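PDB 5UJP: Glyoxalase/bleomycin resisance protein/dioxygenase from Streptomyces sp. CB03234, which belongs to the glyoxalase/bleomycin resistance protein/dioxygenase superfamily, binds riboflavin and calcium, and is only tentatively assigned a dioxygenase activity. Local coordinates for residues 100-103 and 109-112; 27-32 and 38-43; 72-77 and 89-94. All blocks are in the same frame, centred on the assembly; numbering follows the deposited sequence.

Interaction 1 of 3, residues 100-103 and 109-112; sequences AMFS and VIGL
The Phe102 ring lies over the side chain of Ile110, its partner on the adjacent strand: one face is covered by Ile110 CB, a CH-pi contact 3.9 Å from the ring centroid and 21° off the ring normal, while CG of Leu112 stands at the edge, in the ring plane. The covering atom sits toward the rim, so Phe102 CZ is the ring atom that comes within 3.6 Å of Ile110 CB. Phe102 holds CG between its backbone N and carbonyl carbon (chi1 64°), which lays the ring across the neighbouring strand. Ile110 CG2 reaches the rim of the ring, 3.6 Å from Phe102 CZ. The sheet face that carries Ala100, Phe102, Ile110 and Leu112 is buried: helix 74-83 packs on Ala100, Phe102 and Leu112, and helix 12-23 on Phe102 and Ile110. On the opposite side of the sheet, with Ser103 and Val109, the selenomethionine Met101 curls back through bends at chi2 and chi3 and sets its CE 3.7 Å from Gly111 CA and 3.8 Å from Val109 CG1. The glycine lets this methyl close directly over the backbone. Four backbone hydrogen bonds join the strands, two between Ala100 and Leu112 and two between Phe102 and Ile110. CA-H...O contacts, such as Met101 CA to Ile110 O at 3.4 Å, lie between them. The pairs alternate regularly, and the two strands, consecutive in the chain and joined by a short loop, form an antiparallel beta hairpin, the two middle strands of the second beta-alpha-beta-beta-beta module of the glyoxalase (VOC) fold.

Interaction 2 of 3, residues 27-32 and 38-43; sequences LLADQP and WLQVAP
Leu27 and Leu39 both carry CG anti to the backbone N (chi1 -177° and 177°); with a bend at chi2 in each, this brings their CD1 methyls to 3.6 Å from each other, the two side chains crossing at about a right angle. Trp38 has the same first torsion, -179°, which swings its indole along the opposite face of the hairpin. There Ala29 CB meets the ring at its edge, 3.9 Å from Trp38 CD1. Trp38 NE1 donates to Gln40 OE1 at 2.8 Å; the acceptor lies in the indole plane, whereas the donor stands above the amide plane. With Gln40 NE2 bonded to Ser49 OG, the amide is anchored at both ends. A classic beta bulge sets two residues, Leu28 and Ala29, opposite the single Gln40, whose O accepts from Leu28 N at 2.8 Å and more loosely from Ala29 N at 3.3 Å, both from the same face of its plane. Beyond the bulge the hairpin runs on to Gln31, which binds riboflavin when that ligand is present (it is absent here) and whose N and O pair with Trp38. Asp30 lies alongside Leu39, with its carboxylate in salt bridges to Lys16 and Arg37. Strand 26-30 is outermost in its sheet within this chain; strand 37-42 bonds on its other side to strand 48-53, and helix 12-23 packs against Leu27, Leu39 and Val41.

Interaction 3 of 3, residues 72-77 and 89-94; sequences DDVDAD and DGPKNT
A small, largely apolar contact sets the first turn of helix 74-83 against the ring of Pro91 on strand 88-94, an outermost strand of its sheet within this chain. No hydrogen bond crosses it. Pro91, preceded by a cis peptide bond from Gly90, directs its CB toward the helix. Val74 CG1 approaches this Pro91 CB at 4.1 Å, the two side chains passing in antiparallel fashion. Asp75 crosses the proline obliquely and brings OD2 to 3.7 Å from Pro91 CG. Its CG is anti to the carbonyl carbon (chi1 -67°), which turns the carboxylate toward the proline ring. Helix 74-83 is the helix of the second beta-alpha-beta-beta-beta module of the glyoxalase fold, packed on one face of that module's mixed sheet. The main polar partner of Asp75 is Arg98 on the adjacent strand 97-103, whose NE forms a salt bridge with Asp75 OD1; Arg98 also touches Pro91. Asp73 is the N-cap of this helix, its OD1 accepting from Ala76 N at 3.0 Å from above the carboxylate plane. Toward the interior, Val74 continues the packing onto Leu112.

Interactions 1 and 3 belong to the same half of the chain, and interaction 2 lies on the opposite side of its centre, in the other four-stranded sheet. Interaction 1 is the buried one; interactions 2 and 3 are only partly buried. Both 1 and 2 are antiparallel hairpins held by backbone hydrogen bonds, but 1 keeps an even register, whereas 2 is interrupted by a bulge and its polar side chains bond within a strand or to neighbouring elements. Interaction 3 is the smallest and has no bond across it, joining a helix to a strand. It meets interaction 1 directly: Asp89 N probably bonds to Met101 O at 2.8 Å, and Ala100 CB packs on Val74 CG2.

Interaction 1 of 3, residues 100-103 and 109-112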
ATOM      1  N   ALA A 100     -10.725  11.375  -5.059  1.00 19.91           N
ATOM      2  CA  ALA A 100     -10.194  12.590  -4.478  1.00 19.54           C
ATOM      3  C   ALA A 100      -8.930  12.248  -3.720  1.00 20.08           C
ATOM      4  O   ALA A 100      -8.691  11.092  -3.363  1.00 23.38           O
ATOM      5  CB  ALA A 100     -11.178  13.197  -3.484  1.00 20.70           C
HETATM    6  N   MSE A 101      -8.089  13.271  -3.482  1.00 20.16           N
HETATM    7  CA  MSE A 101      -6.834  13.075  -2.761  1.00 20.31           C
HETATM    8  C   MSE A 101      -6.783  14.053  -1.611  1.00 20.09           C
HETATM    9  O   MSE A 101      -7.280  15.177  -1.727  1.00 22.27           O
HETATM   10  CB  MSE A 101      -5.658  13.358  -3.704  1.00 33.82           C
HETATM   11  CG  MSE A 101      -5.917  12.952  -5.143  1.00 52.14           C
HETATM   12 SE   MSE A 101      -6.180  11.020  -5.361  1.00 69.49          SE
HETATM   13  CE  MSE A 101      -4.390  10.435  -4.875  1.00 71.61           C
ATOM     14  N   PHE A 102      -6.189  13.648  -0.507  1.00 18.64           N
ATOM     15  CA  PHE A 102      -5.901  14.559   0.565  1.00 20.81           C
ATOM     16  C   PHE A 102      -4.534  14.239   1.160  1.00 18.65           C
ATOM     17  O   PHE A 102      -3.978  13.152   0.960  1.00 19.55           O
ATOM     18  CB  PHE A 102      -6.981  14.528   1.649  1.00 22.21           C
ATOM     19  CG  PHE A 102      -7.125  13.195   2.384  1.00 21.67           C
ATOM     20  CD1 PHE A 102      -7.949  12.188   1.901  1.00 22.62           C
ATOM     21  CD2 PHE A 102      -6.493  13.002   3.629  1.00 21.17           C
ATOM     22  CE1 PHE A 102      -8.122  11.001   2.599  1.00 23.83           C
ATOM     23  CE2 PHE A 102      -6.657  11.816   4.325  1.00 23.12           C
ATOM     24  CZ  PHE A 102      -7.458  10.788   3.796  1.00 23.56           C
ATOM     25  N   SER A 103      -3.975  15.201   1.867  1.00 19.84           N
ATOM     26  CA  SER A 103      -2.634  15.087   2.404  1.00 20.89           C
ATOM     27  C   SER A 103      -2.693  15.026   3.923  1.00 20.17           C
ATOM     28  O   SER A 103      -3.529  15.696   4.549  1.00 20.80           O
ATOM     29  CB  SER A 103      -1.803  16.319   2.009  1.00 27.18           C
ATOM     30  OG  SER A 103      -1.433  16.294   0.640  1.00 34.46           O
ATOM     31  N   VAL A 109       0.121  11.467   0.601  1.00 16.40           N
ATOM     32  CA  VAL A 109      -1.127  11.668  -0.132  1.00 15.28           C
ATOM     33  C   VAL A 109      -1.942  10.385  -0.045  1.00 15.66           C
ATOM     34  O   VAL A 109      -1.469   9.295  -0.441  1.00 18.17           O
ATOM     35  CB  VAL A 109      -0.868  12.016  -1.609  1.00 16.28           C
ATOM     36  CG1 VAL A 109      -2.196  12.229  -2.356  1.00 16.65           C
ATOM     37  CG2 VAL A 109      -0.022  13.279  -1.721  1.00 18.50           C
ATOM     38  N   ILE A 110      -3.162  10.514   0.448  1.00 15.36           N
ATOM     39  CA  ILE A 110      -4.113   9.405   0.568  1.00 15.99           C
ATOM     40  C   ILE A 110      -5.183   9.645  -0.487  1.00 15.73           C
ATOM     41  O   ILE A 110      -5.757  10.734  -0.539  1.00 17.05           O
ATOM     42  CB  ILE A 110      -4.750   9.346   1.972  1.00 16.97           C
ATOM     43  CG1 ILE A 110      -3.647   9.376   3.059  1.00 18.94           C
ATOM     44  CG2 ILE A 110      -5.742   8.183   2.045  1.00 19.22           C
ATOM     45  CD1 ILE A 110      -2.728   8.160   3.042  1.00 21.58           C
ATOM     46  N   GLY A 111      -5.423   8.663  -1.351  1.00 15.72           N
ATOM     47  CA  GLY A 111      -6.479   8.747  -2.347  1.00 15.79           C
ATOM     48  C   GLY A 111      -7.708   7.964  -1.923  1.00 16.31           C
ATOM     49  O   GLY A 111      -7.607   6.922  -1.278  1.00 15.73           O
ATOM     50  N   LEU A 112      -8.885   8.483  -2.289  1.00 16.60           N
ATOM     51  CA  LEU A 112     -10.167   7.818  -2.053  1.00 17.67           C
ATOM     52  C   LEU A 112     -10.831   7.674  -3.405  1.00 18.20           C
ATOM     53  O   LEU A 112     -10.849   8.622  -4.187  1.00 20.89           O
ATOM     54  CB  LEU A 112     -11.085   8.668  -1.155  1.00 18.59           C
ATOM     55  CG  LEU A 112     -10.544   8.945   0.242  1.00 18.95           C
ATOM     56  CD1 LEU A 112     -11.496   9.932   0.975  1.00 22.87           C
ATOM     57  CD2 LEU A 112     -10.394   7.672   1.012  1.00 20.47           C
TER

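Interaction 2 of 3, residues 27-32 and 38-43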
ATOM      1  N   LEU A  27      -9.103   2.918  14.999  1.00 22.07           N
ATOM      2  CA  LEU A  27      -7.849   2.493  15.604  1.00 21.17           C
ATOM      3  C   LEU A  27      -7.922   0.999  15.840  1.00 22.37           C
ATOM      4  O   LEU A  27      -8.805   0.525  16.563  1.00 24.08           O
ATOM      5  CB  LEU A  27      -7.610   3.221  16.932  1.00 23.75           C
ATOM      6  CG  LEU A  27      -6.291   2.924  17.658  1.00 23.81           C
ATOM      7  CD1 LEU A  27      -5.075   3.386  16.860  1.00 24.13           C
ATOM      8  CD2 LEU A  27      -6.276   3.634  19.039  1.00 26.10           C
ATOM      9  N   LEU A  28      -6.996   0.252  15.223  1.00 21.62           N
ATOM     10  CA  LEU A  28      -6.942  -1.185  15.437  1.00 20.12           C
ATOM     11  C   LEU A  28      -5.919  -1.599  16.483  1.00 22.84           C
ATOM     12  O   LEU A  28      -6.105  -2.631  17.138  1.00 27.16           O
ATOM     13  CB  LEU A  28      -6.629  -1.921  14.128  1.00 21.45           C
ATOM     14  CG  LEU A  28      -7.629  -1.710  12.991  1.00 22.68           C
ATOM     15  CD1 LEU A  28      -7.275  -2.579  11.794  1.00 22.76           C
ATOM     16  CD2 LEU A  28      -9.072  -1.936  13.485  1.00 24.77           C
ATOM     17  N   ALA A  29      -4.823  -0.860  16.628  1.00 23.54           N
ATOM     18  CA  ALA A  29      -3.815  -1.252  17.597  1.00 23.64           C
ATOM     19  C   ALA A  29      -2.905  -0.065  17.839  1.00 23.34           C
ATOM     20  O   ALA A  29      -2.708   0.764  16.945  1.00 23.01           O
ATOM     21  CB  ALA A  29      -2.951  -2.389  17.046  1.00 24.70           C
ATOM     22  N   ASP A  30      -2.389   0.021  19.070  1.00 24.66           N
ATOM     23  CA  ASP A  30      -1.393   1.021  19.455  1.00 24.60           C
ATOM     24  C   ASP A  30      -0.599   0.393  20.593  1.00 26.33           C
ATOM     25  O   ASP A  30      -0.973   0.517  21.757  1.00 28.15           O
ATOM     26  CB  ASP A  30      -2.071   2.302  19.910  1.00 24.65           C
ATOM     27  CG  ASP A  30      -1.081   3.426  20.164  1.00 25.68           C
ATOM     28  OD1 ASP A  30       0.142   3.153  20.088  1.00 27.65           O
ATOM     29  OD2 ASP A  30      -1.513   4.570  20.413  1.00 27.59           O
ATOM     30  N   GLN A  31       0.476  -0.302  20.238  1.00 29.10           N
ATOM     31  CA  GLN A  31       1.169  -1.167  21.179  1.00 32.12           C
ATOM     32  C   GLN A  31       2.595  -1.319  20.692  1.00 33.93           C
ATOM     33  O   GLN A  31       2.889  -1.043  19.523  1.00 33.14           O
ATOM     34  CB  GLN A  31       0.483  -2.546  21.241  1.00 39.16           C
ATOM     35  CG  GLN A  31       0.481  -3.282  19.908  1.00 46.25           C
ATOM     36  CD  GLN A  31      -0.420  -4.504  19.860  1.00 52.53           C
ATOM     37  OE1 GLN A  31      -1.568  -4.476  20.323  1.00 53.79           O
ATOM     38  NE2 GLN A  31       0.100  -5.595  19.286  1.00 55.26           N
ATOM     39  N   PRO A  32       3.514  -1.702  21.566  1.00 33.60           N
ATOM     40  CA  PRO A  32       4.890  -1.961  21.117  1.00 34.97           C
ATOM     41  C   PRO A  32       4.937  -3.026  20.025  1.00 37.42           C
ATOM     42  O   PRO A  32       4.244  -4.047  20.099  1.00 38.41           O
ATOM     43  CB  PRO A  32       5.589  -2.448  22.393  1.00 35.32           C
ATOM     44  CG  PRO A  32       4.838  -1.812  23.498  1.00 37.35           C
ATOM     45  CD  PRO A  32       3.390  -1.755  23.037  1.00 34.95           C
ATOM     46  N   TRP A  38       3.744   0.218  17.216  1.00 22.07           N
ATOM     47  CA  TRP A  38       2.880  -0.334  16.178  1.00 22.00           C
ATOM     48  C   TRP A  38       1.525   0.357  16.290  1.00 22.92           C
ATOM     49  O   TRP A  38       0.763   0.103  17.232  1.00 23.84           O
ATOM     50  CB  TRP A  38       2.754  -1.859  16.311  1.00 23.21           C
ATOM     51  CG  TRP A  38       1.887  -2.467  15.222  1.00 24.25           C
ATOM     52  CD1 TRP A  38       0.513  -2.639  15.232  1.00 25.71           C
ATOM     53  CD2 TRP A  38       2.331  -2.927  13.927  1.00 26.04           C
ATOM     54  NE1 TRP A  38       0.104  -3.226  14.052  1.00 25.99           N
ATOM     55  CE2 TRP A  38       1.189  -3.388  13.227  1.00 26.58           C
ATOM     56  CE3 TRP A  38       3.578  -2.994  13.300  1.00 27.38           C
ATOM     57  CZ2 TRP A  38       1.268  -3.914  11.938  1.00 28.68           C
ATOM     58  CZ3 TRP A  38       3.657  -3.539  12.029  1.00 26.53           C
ATOM     59  CH2 TRP A  38       2.498  -3.976  11.355  1.00 28.73           C
ATOM     60  N   LEU A  39       1.237   1.230  15.329  1.00 21.68           N
ATOM     61  CA  LEU A  39       0.065   2.103  15.347  1.00 20.42           C
ATOM     62  C   LEU A  39      -0.678   1.826  14.046  1.00 21.36           C
ATOM     63  O   LEU A  39      -0.205   2.206  12.966  1.00 21.08           O
ATOM     64  CB  LEU A  39       0.537   3.554  15.427  1.00 23.31           C
ATOM     65  CG  LEU A  39      -0.557   4.634  15.392  1.00 22.85           C
ATOM     66  CD1 LEU A  39      -1.633   4.434  16.487  1.00 25.23           C
ATOM     67  CD2 LEU A  39       0.099   6.038  15.468  1.00 22.94           C
ATOM     68  N   GLN A  40      -1.821   1.145  14.150  1.00 22.12           N
ATOM     69  CA  GLN A  40      -2.504   0.590  12.992  1.00 20.80           C
ATOM     70  C   GLN A  40      -3.941   1.092  12.941  1.00 20.60           C
ATOM     71  O   GLN A  40      -4.655   1.026  13.945  1.00 22.74           O
ATOM     72  CB  GLN A  40      -2.465  -0.940  13.048  1.00 22.07           C
ATOM     73  CG  GLN A  40      -3.065  -1.622  11.822  1.00 21.81           C
ATOM     74  CD  GLN A  40      -2.947  -3.123  11.909  1.00 24.75           C
ATOM     75  OE1 GLN A  40      -2.412  -3.663  12.876  1.00 27.32           O
ATOM     76  NE2 GLN A  40      -3.487  -3.799  10.938  1.00 25.76           N
ATOM     77  N   VAL A  41      -4.366   1.570  11.765  1.00 19.28           N
ATOM     78  CA  VAL A  41      -5.704   2.127  11.553  1.00 18.91           C
ATOM     79  C   VAL A  41      -6.315   1.529  10.294  1.00 19.83           C
ATOM     80  O   VAL A  41      -5.630   0.991   9.426  1.00 20.07           O
ATOM     81  CB  VAL A  41      -5.697   3.667  11.489  1.00 19.00           C
ATOM     82  CG1 VAL A  41      -5.042   4.194  12.744  1.00 22.68           C
ATOM     83  CG2 VAL A  41      -5.015   4.166  10.235  1.00 21.74           C
ATOM     84  N   ALA A  42      -7.644   1.619  10.194  1.00 21.15           N
ATOM     85  CA  ALA A  42      -8.294   1.136   8.972  1.00 22.11           C
ATOM     86  C   ALA A  42      -9.626   1.843   8.802  1.00 21.98           C
ATOM     87  O   ALA A  42     -10.304   2.090   9.807  1.00 23.40           O
ATOM     88  CB  ALA A  42      -8.539  -0.393   9.031  1.00 21.74           C
ATOM     89  N   PRO A  43     -10.048   2.127   7.577  1.00 23.57           N
ATOM     90  CA  PRO A  43     -11.387   2.682   7.375  1.00 25.01           C
ATOM     91  C   PRO A  43     -12.426   1.709   7.874  1.00 27.23           C
ATOM     92  O   PRO A  43     -12.243   0.484   7.825  1.00 26.12           O
ATOM     93  CB  PRO A  43     -11.491   2.834   5.849  1.00 23.69           C
ATOM     94  CG  PRO A  43     -10.150   2.887   5.363  1.00 23.33           C
ATOM     95  CD  PRO A  43      -9.370   1.929   6.279  1.00 21.47           C
TER

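Interaction 3 of 3, residues 72-77 and 89-94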
ATOM      1  N   ASP A  72     -17.476   4.579  -0.166  1.00 22.80           N
ATOM      2  CA  ASP A  72     -18.804   4.493  -0.767  1.00 25.09           C
ATOM      3  C   ASP A  72     -19.401   5.842  -1.070  1.00 23.09           C
ATOM      4  O   ASP A  72     -20.431   5.887  -1.738  1.00 26.77           O
ATOM      5  CB  ASP A  72     -19.742   3.677   0.120  1.00 30.26           C
ATOM      6  CG  ASP A  72     -19.280   2.224   0.246  1.00 37.62           C
ATOM      7  OD1 ASP A  72     -18.605   1.732  -0.691  1.00 38.64           O
ATOM      8  OD2 ASP A  72     -19.560   1.593   1.279  1.00 42.68           O
ATOM      9  N   ASP A  73     -18.781   6.927  -0.627  1.00 21.34           N
ATOM     10  CA  ASP A  73     -19.320   8.266  -0.860  1.00 20.31           C
ATOM     11  C   ASP A  73     -18.168   9.262  -0.786  1.00 18.44           C
ATOM     12  O   ASP A  73     -17.883   9.849   0.266  1.00 20.74           O
ATOM     13  CB  ASP A  73     -20.401   8.584   0.170  1.00 23.06           C
ATOM     14  CG  ASP A  73     -21.133   9.864  -0.124  1.00 23.79           C
ATOM     15  OD1 ASP A  73     -20.636  10.669  -0.934  1.00 25.78           O
ATOM     16  OD2 ASP A  73     -22.213  10.053   0.488  1.00 25.70           O
ATOM     17  N   VAL A  74     -17.468   9.444  -1.896  1.00 18.37           N
ATOM     18  CA  VAL A  74     -16.293  10.321  -1.867  1.00 18.46           C
ATOM     19  C   VAL A  74     -16.679  11.784  -1.634  1.00 18.87           C
ATOM     20  O   VAL A  74     -15.919  12.527  -1.006  1.00 20.12           O
ATOM     21  CB  VAL A  74     -15.423  10.131  -3.132  1.00 19.55           C
ATOM     22  CG1 VAL A  74     -16.169  10.607  -4.413  1.00 22.01           C
ATOM     23  CG2 VAL A  74     -14.107  10.822  -2.978  1.00 20.01           C
ATOM     24  N   ASP A  75     -17.836  12.221  -2.127  1.00 21.03           N
ATOM     25  CA  ASP A  75     -18.252  13.607  -1.889  1.00 21.68           C
ATOM     26  C   ASP A  75     -18.477  13.870  -0.406  1.00 22.35           C
ATOM     27  O   ASP A  75     -18.115  14.949   0.110  1.00 27.00           O
ATOM     28  CB  ASP A  75     -19.489  13.939  -2.726  1.00 26.34           C
ATOM     29  CG  ASP A  75     -19.171  13.945  -4.211  1.00 29.69           C
ATOM     30  OD1 ASP A  75     -19.086  12.867  -4.821  1.00 31.06           O
ATOM     31  OD2 ASP A  75     -18.958  15.027  -4.774  1.00 35.44           O
ATOM     32  N   ALA A  76     -19.101  12.914   0.300  1.00 23.86           N
ATOM     33  CA  ALA A  76     -19.279  13.064   1.743  1.00 24.49           C
ATOM     34  C   ALA A  76     -17.948  13.123   2.455  1.00 22.05           C
ATOM     35  O   ALA A  76     -17.753  13.937   3.365  1.00 23.53           O
ATOM     36  CB  ALA A  76     -20.091  11.908   2.303  1.00 26.11           C
ATOM     37  N   ASP A  77     -17.031  12.238   2.074  1.00 21.68           N
ATOM     38  CA  ASP A  77     -15.718  12.243   2.700  1.00 21.51           C
ATOM     39  C   ASP A  77     -15.027  13.586   2.499  1.00 21.91           C
ATOM     40  O   ASP A  77     -14.420  14.124   3.442  1.00 24.54           O
ATOM     41  CB  ASP A  77     -14.852  11.148   2.086  1.00 22.24           C
ATOM     42  CG  ASP A  77     -15.337   9.748   2.428  1.00 25.95           C
ATOM     43  OD1 ASP A  77     -16.114   9.574   3.387  1.00 27.73           O
ATOM     44  OD2 ASP A  77     -14.925   8.822   1.700  1.00 26.13           O
ATOM     45  N   ASP A  89      -8.076  17.604  -2.873  1.00 29.03           N
ATOM     46  CA  ASP A  89      -8.086  17.775  -4.323  1.00 29.46           C
ATOM     47  C   ASP A  89      -9.173  16.865  -4.873  1.00 26.23           C
ATOM     48  O   ASP A  89      -9.098  15.635  -4.744  1.00 27.05           O
ATOM     49  CB  ASP A  89      -6.723  17.404  -4.902  1.00 35.26           C
ATOM     50  CG  ASP A  89      -6.608  17.671  -6.404  1.00 42.39           C
ATOM     51  OD1 ASP A  89      -7.544  18.207  -7.008  1.00 44.93           O
ATOM     52  OD2 ASP A  89      -5.533  17.359  -6.978  1.00 47.15           O
ATOM     53  N   GLY A  90     -10.194  17.463  -5.454  1.00 25.74           N
ATOM     54  CA  GLY A  90     -11.289  16.683  -5.979  1.00 25.92           C
ATOM     55  C   GLY A  90     -12.546  17.000  -5.215  1.00 27.80           C
ATOM     56  O   GLY A  90     -12.591  17.981  -4.460  1.00 31.23           O
ATOM     57  N   PRO A  91     -13.591  16.158  -5.360  1.00 27.68           N
ATOM     58  CA  PRO A  91     -13.609  14.960  -6.202  1.00 26.94           C
ATOM     59  C   PRO A  91     -13.583  15.255  -7.686  1.00 27.65           C
ATOM     60  O   PRO A  91     -13.990  16.351  -8.116  1.00 29.58           O
ATOM     61  CB  PRO A  91     -14.943  14.292  -5.852  1.00 29.83           C
ATOM     62  CG  PRO A  91     -15.315  14.820  -4.535  1.00 30.44           C
ATOM     63  CD  PRO A  91     -14.798  16.246  -4.527  1.00 29.25           C
ATOM     64  N   LYS A  92     -13.092  14.284  -8.450  1.00 30.03           N
ATOM     65  CA  LYS A  92     -13.076  14.327  -9.906  1.00 30.66           C
ATOM     66  C   LYS A  92     -13.446  12.960 -10.483  1.00 31.02           C
ATOM     67  O   LYS A  92     -13.046  11.912  -9.970  1.00 31.71           O
ATOM     68  CB  LYS A  92     -11.697  14.772 -10.432  1.00 30.47           C
ATOM     69  N   ASN A  93     -14.201  12.979 -11.570  1.00 31.52           N
ATOM     70  CA  ASN A  93     -14.596  11.752 -12.234  1.00 31.53           C
ATOM     71  C   ASN A  93     -13.482  11.231 -13.128  1.00 31.36           C
ATOM     72  O   ASN A  93     -12.743  12.004 -13.736  1.00 32.14           O
ATOM     73  CB  ASN A  93     -15.826  12.029 -13.094  1.00 32.02           C
ATOM     74  CG  ASN A  93     -17.057  12.084 -12.267  1.00 32.14           C
ATOM     75  OD1 ASN A  93     -17.075  11.514 -11.178  1.00 35.21           O
ATOM     76  ND2 ASN A  93     -18.095  12.752 -12.748  1.00 31.99           N
ATOM     77  N   THR A  94     -13.388   9.913 -13.220  1.00 31.01           N
ATOM     78  CA  THR A  94     -12.536   9.219 -14.182  1.00 32.51           C
ATOM     79  C   THR A  94     -13.410   8.124 -14.749  1.00 30.91           C
ATOM     80  O   THR A  94     -14.557   7.967 -14.326  1.00 30.97           O
ATOM     81  CB  THR A  94     -11.317   8.607 -13.476  1.00 34.91           C
ATOM     82  OG1 THR A  94     -11.693   7.417 -12.783  1.00 37.45           O
ATOM     83  CG2 THR A  94     -10.687   9.588 -12.468  1.00 38.42           C
TER